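Local coordinates for protein CalsepRRP (Calystegia sepium, PDB 1JY5) that belongs to the RNase T2 family of RNA-cleaving enzymes and may bind or hydrolyse RNA, although its own activity is not firmly established, at residues D6-A11 with K184-Q189; S156-A161 with V178-D183. All coordinates share one frame; numbering follows the deposited sequence.

Overall arrangement
Contacts 1 and 2 have centres 11 Å apart and meet through strand 174-182 of one antiparallel sheet. Segment 6-11 pairs with segment 178-183 through probable hydrogen bonds, 2.7 Å from Phe8 N to Phe182 O and 2.7 Å from Leu10 N to Ile180 O. Contact 1 joins the start of strand 7-14 to the turn that follows strand 174-182, whereas contact 2 sets helix 151-162 against that strand. Leu188 CD2 also packs 3.4 Å from Ile180 CG2, linking the two. Neither contact includes a bound ligand; strand 40-48, the other neighbour of strand 7-14, carries KGLWP, the first RNase T2 active-site motif with a lysine where active members have the catalytic histidine, which probably impairs cleavage.

Contact 1. Residues D6-A11 with K184-Q189; sequences DYFTLA and KTLQLQ
Lys184 meets Asp6 at the backbone: NZ donates to Asp6 O over 2.8 Å. The C=O...NZ angle is 111° and the ammonium stands 35° above the carbonyl plane, off the lone-pair directions. Bends at chi3 and chi4 curl the lysine end onto this oxygen, and Phe5 O takes a second bond from it. With an alanine here, the carbonyls of Phe5 and Asp6 would probably lose their shared charged donor. Asp6 OD2 lies 4.7 Å from Lys184 NZ, not in contact; the carboxylate is instead held through OD1 by Asp50 N and Lys3. Asp6 and Tyr7 together face Asp48 in a classic beta bulge at the start of strand 7-14, beside the turn leading from strand 174-182 into 188-189. Here the Gln189 side chain, extended beyond CG, carries its amide to Tyr7 CB and CG and places NE2 3.5 Å from Tyr7 CB, with ring and amide planes 32° apart and the side chains crossing at about a right angle. A water donates to both Gln189 OE1 (2.7 Å) and Asp6 O (3.2 Å), bridging the segments. On Phe8, Leu186 CD2 approaches CE1 obliquely at 4.3 Å.

Contact 2. Residues S156-A161 with V178-D183; sequences SAIQSA and VQICFD
Ile158 and Ile180 mark the closest backbone approach of helix 151-162 to strand 174-182, with their CA atoms 9.6 Å apart, and no hydrogen bond crosses between the segments. That spacing is bridged by side chains alone, and one helix residue does the work: Ile158, whose CB points toward the strand, touches both Val178 and Ile180. Its two branches divide the task. The longer branch, CD1 extended away from CA (chi2 173°), brings its methyl to 4.3 Å from Val178 CG1. The shorter branch, CG2, which chi1 of -60° sets opposite the backbone N, comes within 4.2 Å of Ile180 CD1. On the strand, Ile180 is folded rather than extended: chi2 of -59° tucks CD1 between its own CA and CG2 and turns this methyl alongside Val178 CG1, 4.1 Å from Ile180 CD1. The two strand methyls therefore lie side by side, and each receives one branch of the isoleucine. All three residues are buried, yet only 87 Å² is covered between the segments, so this is a small apolar junction of van der Waals contacts.

The pattern follows the alternation of a beta strand. Val178 and Ile180, two residues apart, serve the helix-facing side, while Cys181, disulfide-bonded to Cys191, packs on Tyr7 and Thr9 of strand 7-14. Helix over sheet agrees with the alpha-beta build of the RNase T2 family. Around the junction, Ile158 also rests on Ile132 and Leu136 of helix 132-137, and Pro166, in the connection between helix 151-162 and strand 167-171, touches both Ile158 and Ile180. Strand 174-182 itself runs in the sheet with 7-14, 167-171 and 188-189 as antiparallel partners.

Contact 1. Residues D6-A11 with K184-Q189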
ATOM      1  N   ASP A   6       5.496  11.533 -12.173  1.00 13.35           N
ATOM      2  CA  ASP A   6       6.617  10.835 -12.800  1.00 14.50           C
ATOM      3  C   ASP A   6       6.539   9.316 -12.729  1.00 14.42           C
ATOM      4  O   ASP A   6       6.800   8.628 -13.715  1.00 12.67           O
ATOM      5  CB  ASP A   6       7.924  11.309 -12.165  1.00 14.29           C
ATOM      6  CG  ASP A   6       8.185  12.776 -12.410  1.00 17.00           C
ATOM      7  OD1 ASP A   6       8.633  13.470 -11.471  1.00 18.22           O
ATOM      8  OD2 ASP A   6       7.953  13.235 -13.551  1.00 17.92           O
ATOM      9  N   TYR A   7       6.184   8.794 -11.562  1.00 12.94           N
ATOM     10  CA  TYR A   7       6.100   7.354 -11.393  1.00 13.47           C
ATOM     11  C   TYR A   7       5.046   6.993 -10.357  1.00 14.77           C
ATOM     12  O   TYR A   7       4.524   7.856  -9.647  1.00 13.68           O
ATOM     13  CB  TYR A   7       7.467   6.803 -10.960  1.00 12.70           C
ATOM     14  CG  TYR A   7       7.871   7.241  -9.568  1.00 13.76           C
ATOM     15  CD1 TYR A   7       7.527   6.478  -8.447  1.00 15.20           C
ATOM     16  CD2 TYR A   7       8.528   8.458  -9.361  1.00 12.48           C
ATOM     17  CE1 TYR A   7       7.817   6.921  -7.153  1.00 12.87           C
ATOM     18  CE2 TYR A   7       8.823   8.910  -8.072  1.00 13.32           C
ATOM     19  CZ  TYR A   7       8.461   8.142  -6.977  1.00 14.29           C
ATOM     20  OH  TYR A   7       8.703   8.613  -5.707  1.00 16.08           O
ATOM     21  N   PHE A   8       4.745   5.702 -10.284  1.00 13.40           N
ATOM     22  CA  PHE A   8       3.763   5.163  -9.357  1.00 12.92           C
ATOM     23  C   PHE A   8       4.435   4.493  -8.159  1.00 14.62           C
ATOM     24  O   PHE A   8       5.422   3.766  -8.314  1.00 12.39           O
ATOM     25  CB  PHE A   8       2.917   4.087 -10.051  1.00 15.38           C
ATOM     26  CG  PHE A   8       1.779   4.615 -10.872  1.00 14.30           C
ATOM     27  CD1 PHE A   8       1.685   4.313 -12.229  1.00 15.85           C
ATOM     28  CD2 PHE A   8       0.749   5.331 -10.273  1.00 13.58           C
ATOM     29  CE1 PHE A   8       0.574   4.705 -12.973  1.00 13.95           C
ATOM     30  CE2 PHE A   8      -0.366   5.727 -11.005  1.00 14.04           C
ATOM     31  CZ  PHE A   8      -0.454   5.414 -12.355  1.00 13.00           C
ATOM     32  N   THR A   9       3.913   4.743  -6.962  1.00 12.46           N
ATOM     33  CA  THR A   9       4.422   4.061  -5.777  1.00 14.04           C
ATOM     34  C   THR A   9       3.278   3.180  -5.287  1.00 14.42           C
ATOM     35  O   THR A   9       2.180   3.676  -5.029  1.00 14.76           O
ATOM     36  CB  THR A   9       4.810   5.032  -4.622  1.00 15.09           C
ATOM     37  OG1 THR A   9       6.064   5.660  -4.914  1.00 14.92           O
ATOM     38  CG2 THR A   9       4.929   4.272  -3.290  1.00 18.09           C
ATOM     39  N   LEU A  10       3.503   1.870  -5.213  1.00 13.85           N
ATOM     40  CA  LEU A  10       2.471   0.981  -4.680  1.00 16.53           C
ATOM     41  C   LEU A  10       2.891   0.777  -3.227  1.00 16.97           C
ATOM     42  O   LEU A  10       3.915   0.157  -2.956  1.00 17.79           O
ATOM     43  CB  LEU A  10       2.432  -0.380  -5.408  1.00 14.55           C
ATOM     44  CG  LEU A  10       1.506  -1.453  -4.800  1.00 15.20           C
ATOM     45  CD1 LEU A  10       0.068  -0.971  -4.834  1.00 14.17           C
ATOM     46  CD2 LEU A  10       1.621  -2.787  -5.556  1.00 14.22           C
ATOM     47  N   ALA A  11       2.119   1.329  -2.298  1.00 17.14           N
ATOM     48  CA  ALA A  11       2.434   1.184  -0.884  1.00 17.26           C
ATOM     49  C   ALA A  11       1.568   0.078  -0.309  1.00 16.35           C
ATOM     50  O   ALA A  11       0.364   0.016  -0.568  1.00 17.14           O
ATOM     51  CB  ALA A  11       2.190   2.500  -0.144  1.00 17.14           C
ATOM     52  N   LYS A 184       5.202   4.748 -15.728  1.00 16.77           N
ATOM     53  CA  LYS A 184       3.881   4.988 -16.289  1.00 15.84           C
ATOM     54  C   LYS A 184       3.392   3.908 -17.247  1.00 15.80           C
ATOM     55  O   LYS A 184       2.260   3.968 -17.730  1.00 13.68           O
ATOM     56  CB  LYS A 184       3.835   6.373 -16.944  1.00 16.20           C
ATOM     57  CG  LYS A 184       3.730   7.514 -15.917  1.00 19.77           C
ATOM     58  CD  LYS A 184       3.601   8.890 -16.571  1.00 20.38           C
ATOM     59  CE  LYS A 184       4.911   9.374 -17.133  1.00 20.59           C
ATOM     60  NZ  LYS A 184       5.836   9.855 -16.081  1.00 19.21           N
ATOM     61  N   THR A 185       4.243   2.922 -17.524  1.00 13.47           N
ATOM     62  CA  THR A 185       3.846   1.805 -18.371  1.00 15.75           C
ATOM     63  C   THR A 185       3.710   0.566 -17.479  1.00 15.88           C
ATOM     64  O   THR A 185       3.719  -0.567 -17.954  1.00 15.98           O
ATOM     65  CB  THR A 185       4.862   1.530 -19.529  1.00 17.25           C
ATOM     66  OG1 THR A 185       6.198   1.463 -19.013  1.00 18.19           O
ATOM     67  CG2 THR A 185       4.773   2.625 -20.587  1.00 19.94           C
ATOM     68  N   LEU A 186       3.584   0.806 -16.175  1.00 15.71           N
ATOM     69  CA  LEU A 186       3.407  -0.258 -15.187  1.00 15.36           C
ATOM     70  C   LEU A 186       4.577  -1.241 -15.069  1.00 15.21           C
ATOM     71  O   LEU A 186       4.400  -2.386 -14.642  1.00 17.40           O
ATOM     72  CB  LEU A 186       2.102  -1.025 -15.475  1.00 14.19           C
ATOM     73  CG  LEU A 186       0.799  -0.198 -15.523  1.00 17.71           C
ATOM     74  CD1 LEU A 186      -0.393  -1.125 -15.730  1.00 18.21           C
ATOM     75  CD2 LEU A 186       0.626   0.590 -14.227  1.00 16.60           C
ATOM     76  N   GLN A 187       5.771  -0.798 -15.450  1.00 15.84           N
ATOM     77  CA  GLN A 187       6.962  -1.635 -15.346  1.00 17.62           C
ATOM     78  C   GLN A 187       7.662  -1.279 -14.042  1.00 16.22           C
ATOM     79  O   GLN A 187       7.786  -0.099 -13.697  1.00 13.68           O
ATOM     80  CB  GLN A 187       7.950  -1.373 -16.488  1.00 19.60           C
ATOM     81  CG  GLN A 187       7.421  -1.542 -17.895  1.00 25.66           C
ATOM     82  CD  GLN A 187       8.514  -1.290 -18.930  1.00 31.48           C
ATOM     83  OE1 GLN A 187       9.091  -0.194 -18.994  1.00 31.30           O
ATOM     84  NE2 GLN A 187       8.808  -2.305 -19.742  1.00 33.96           N
ATOM     85  N   LEU A 188       8.122  -2.296 -13.323  1.00 15.67           N
ATOM     86  CA  LEU A 188       8.836  -2.088 -12.070  1.00 16.38           C
ATOM     87  C   LEU A 188      10.017  -1.160 -12.299  1.00 14.79           C
ATOM     88  O   LEU A 188      10.692  -1.257 -13.318  1.00 16.48           O
ATOM     89  CB  LEU A 188       9.374  -3.422 -11.555  1.00 17.34           C
ATOM     90  CG  LEU A 188       8.359  -4.349 -10.914  1.00 18.88           C
ATOM     91  CD1 LEU A 188       8.865  -5.780 -10.914  1.00 19.71           C
ATOM     92  CD2 LEU A 188       8.102  -3.843  -9.512  1.00 17.43           C
ATOM     93  N   GLN A 189      10.264  -0.251 -11.370  1.00 14.20           N
ATOM     94  CA  GLN A 189      11.426   0.627 -11.489  1.00 15.87           C
ATOM     95  C   GLN A 189      11.937   0.876 -10.085  1.00 15.12           C
ATOM     96  O   GLN A 189      11.308   0.470  -9.106  1.00 16.33           O
ATOM     97  CB  GLN A 189      11.063   1.963 -12.142  1.00 15.09           C
ATOM     98  CG  GLN A 189      10.151   2.828 -11.290  1.00 15.56           C
ATOM     99  CD  GLN A 189      10.035   4.243 -11.819  1.00 16.69           C
ATOM    100  OE1 GLN A 189       9.506   4.470 -12.905  1.00 17.74           O
ATOM    101  NE2 GLN A 189      10.547   5.202 -11.054  1.00 17.91           N
TER
HETATM  102  O   HOH W   1       9.344   6.738 -14.349  1.00 33.13           O

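Contact 2. Residues S156-A161 with V178-D183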
ATOM      1  N   SER A 156      16.797  -7.779   0.549  1.00 22.56           N
ATOM      2  CA  SER A 156      17.431  -8.633  -0.448  1.00 22.08           C
ATOM      3  C   SER A 156      16.460  -9.654  -1.024  1.00 19.62           C
ATOM      4  O   SER A 156      16.494  -9.950  -2.218  1.00 21.07           O
ATOM      5  CB  SER A 156      18.639  -9.351   0.168  1.00 23.14           C
ATOM      6  OG  SER A 156      19.235 -10.234  -0.769  1.00 27.70           O
ATOM      7  N   ALA A 157      15.593 -10.195  -0.177  1.00 20.08           N
ATOM      8  CA  ALA A 157      14.618 -11.176  -0.636  1.00 21.17           C
ATOM      9  C   ALA A 157      13.695 -10.546  -1.678  1.00 21.70           C
ATOM     10  O   ALA A 157      13.454 -11.124  -2.736  1.00 22.24           O
ATOM     11  CB  ALA A 157      13.800 -11.700   0.547  1.00 21.96           C
ATOM     12  N   ILE A 158      13.179  -9.358  -1.384  1.00 22.35           N
ATOM     13  CA  ILE A 158      12.289  -8.683  -2.328  1.00 21.00           C
ATOM     14  C   ILE A 158      13.064  -8.277  -3.582  1.00 21.49           C
ATOM     15  O   ILE A 158      12.614  -8.514  -4.701  1.00 21.56           O
ATOM     16  CB  ILE A 158      11.645  -7.445  -1.682  1.00 21.14           C
ATOM     17  CG1 ILE A 158      10.833  -7.888  -0.464  1.00 20.79           C
ATOM     18  CG2 ILE A 158      10.749  -6.725  -2.685  1.00 20.88           C
ATOM     19  CD1 ILE A 158      10.281  -6.763   0.364  1.00 23.66           C
ATOM     20  N   GLN A 159      14.233  -7.682  -3.379  1.00 20.96           N
ATOM     21  CA  GLN A 159      15.093  -7.247  -4.469  1.00 24.56           C
ATOM     22  C   GLN A 159      15.414  -8.348  -5.477  1.00 25.02           C
ATOM     23  O   GLN A 159      15.324  -8.137  -6.687  1.00 25.19           O
ATOM     24  CB  GLN A 159      16.402  -6.686  -3.905  1.00 27.14           C
ATOM     25  CG  GLN A 159      17.599  -6.845  -4.839  1.00 34.62           C
ATOM     26  CD  GLN A 159      17.460  -6.034  -6.107  1.00 36.56           C
ATOM     27  OE1 GLN A 159      18.170  -6.262  -7.087  1.00 37.81           O
ATOM     28  NE2 GLN A 159      16.548  -5.072  -6.093  1.00 39.46           N
ATOM     29  N   SER A 160      15.799  -9.523  -4.990  1.00 25.54           N
ATOM     30  CA  SER A 160      16.140 -10.610  -5.902  1.00 26.71           C
ATOM     31  C   SER A 160      14.929 -11.131  -6.676  1.00 25.29           C
ATOM     32  O   SER A 160      15.079 -11.667  -7.767  1.00 25.02           O
ATOM     33  CB  SER A 160      16.831 -11.757  -5.147  1.00 27.30           C
ATOM     34  OG  SER A 160      15.976 -12.351  -4.191  1.00 33.00           O
ATOM     35  N   ALA A 161      13.730 -10.959  -6.127  1.00 24.36           N
ATOM     36  CA  ALA A 161      12.527 -11.426  -6.808  1.00 22.72           C
ATOM     37  C   ALA A 161      11.977 -10.404  -7.807  1.00 22.61           C
ATOM     38  O   ALA A 161      11.474 -10.779  -8.862  1.00 21.49           O
ATOM     39  CB  ALA A 161      11.449 -11.784  -5.783  1.00 21.66           C
ATOM     40  N   VAL A 178       5.668  -1.340   2.957  1.00 18.81           N
ATOM     41  CA  VAL A 178       6.641  -1.660   1.919  1.00 18.87           C
ATOM     42  C   VAL A 178       6.200  -0.915   0.664  1.00 18.30           C
ATOM     43  O   VAL A 178       5.024  -0.949   0.298  1.00 17.82           O
ATOM     44  CB  VAL A 178       6.712  -3.181   1.632  1.00 18.98           C
ATOM     45  CG1 VAL A 178       7.512  -3.439   0.356  1.00 18.22           C
ATOM     46  CG2 VAL A 178       7.395  -3.897   2.804  1.00 19.08           C
ATOM     47  N   GLN A 179       7.142  -0.235   0.019  1.00 17.31           N
ATOM     48  CA  GLN A 179       6.851   0.528  -1.190  1.00 17.74           C
ATOM     49  C   GLN A 179       7.595  -0.016  -2.404  1.00 17.45           C
ATOM     50  O   GLN A 179       8.813  -0.191  -2.369  1.00 16.99           O
ATOM     51  CB  GLN A 179       7.230   1.998  -0.986  1.00 16.80           C
ATOM     52  CG  GLN A 179       6.393   2.734   0.054  1.00 17.55           C
ATOM     53  CD  GLN A 179       6.971   4.100   0.394  1.00 19.48           C
ATOM     54  OE1 GLN A 179       7.839   4.610  -0.312  1.00 20.40           O
ATOM     55  NE2 GLN A 179       6.484   4.701   1.470  1.00 19.91           N
ATOM     56  N   ILE A 180       6.841  -0.287  -3.467  1.00 16.63           N
ATOM     57  CA  ILE A 180       7.370  -0.791  -4.731  1.00 16.30           C
ATOM     58  C   ILE A 180       7.013   0.254  -5.780  1.00 16.45           C
ATOM     59  O   ILE A 180       5.867   0.703  -5.837  1.00 15.41           O
ATOM     60  CB  ILE A 180       6.690  -2.113  -5.156  1.00 19.72           C
ATOM     61  CG1 ILE A 180       6.804  -3.153  -4.040  1.00 23.26           C
ATOM     62  CG2 ILE A 180       7.328  -2.634  -6.442  1.00 20.91           C
ATOM     63  CD1 ILE A 180       8.221  -3.488  -3.659  1.00 18.70           C
ATOM     64  N   CYS A 181       7.970   0.629  -6.622  1.00 14.86           N
ATOM     65  CA  CYS A 181       7.709   1.651  -7.634  1.00 14.71           C
ATOM     66  C   CYS A 181       7.522   1.125  -9.060  1.00 14.49           C
ATOM     67  O   CYS A 181       8.100   0.112  -9.436  1.00 12.21           O
ATOM     68  CB  CYS A 181       8.817   2.718  -7.561  1.00 15.20           C
ATOM     69  SG  CYS A 181       8.718   3.548  -5.948  1.00 16.69           S
ATOM     70  N   PHE A 182       6.675   1.811  -9.826  1.00 13.93           N
ATOM     71  CA  PHE A 182       6.383   1.451 -11.211  1.00 14.51           C
ATOM     72  C   PHE A 182       6.404   2.685 -12.116  1.00 15.21           C
ATOM     73  O   PHE A 182       6.014   3.771 -11.684  1.00 14.47           O
ATOM     74  CB  PHE A 182       4.988   0.820 -11.339  1.00 12.66           C
ATOM     75  CG  PHE A 182       4.810  -0.461 -10.572  1.00 13.72           C
ATOM     76  CD1 PHE A 182       4.432  -0.439  -9.232  1.00 12.85           C
ATOM     77  CD2 PHE A 182       5.021  -1.693 -11.192  1.00 14.37           C
ATOM     78  CE1 PHE A 182       4.268  -1.623  -8.515  1.00 13.96           C
ATOM     79  CE2 PHE A 182       4.861  -2.890 -10.483  1.00 14.18           C
ATOM     80  CZ  PHE A 182       4.483  -2.852  -9.141  1.00 14.89           C
ATOM     81  N   ASP A 183       6.845   2.517 -13.366  1.00 15.38           N
ATOM     82  CA  ASP A 183       6.845   3.635 -14.307  1.00 14.53           C
ATOM     83  C   ASP A 183       5.426   3.765 -14.861  1.00 15.55           C
ATOM     84  O   ASP A 183       4.540   2.989 -14.488  1.00 14.84           O
ATOM     85  CB  ASP A 183       7.901   3.447 -15.427  1.00 14.71           C
ATOM     86  CG  ASP A 183       7.616   2.271 -16.359  1.00 17.05           C
ATOM     87  OD1 ASP A 183       8.576   1.813 -17.020  1.00 19.25           O
ATOM     88  OD2 ASP A 183       6.462   1.810 -16.462  1.00 17.16           O
TER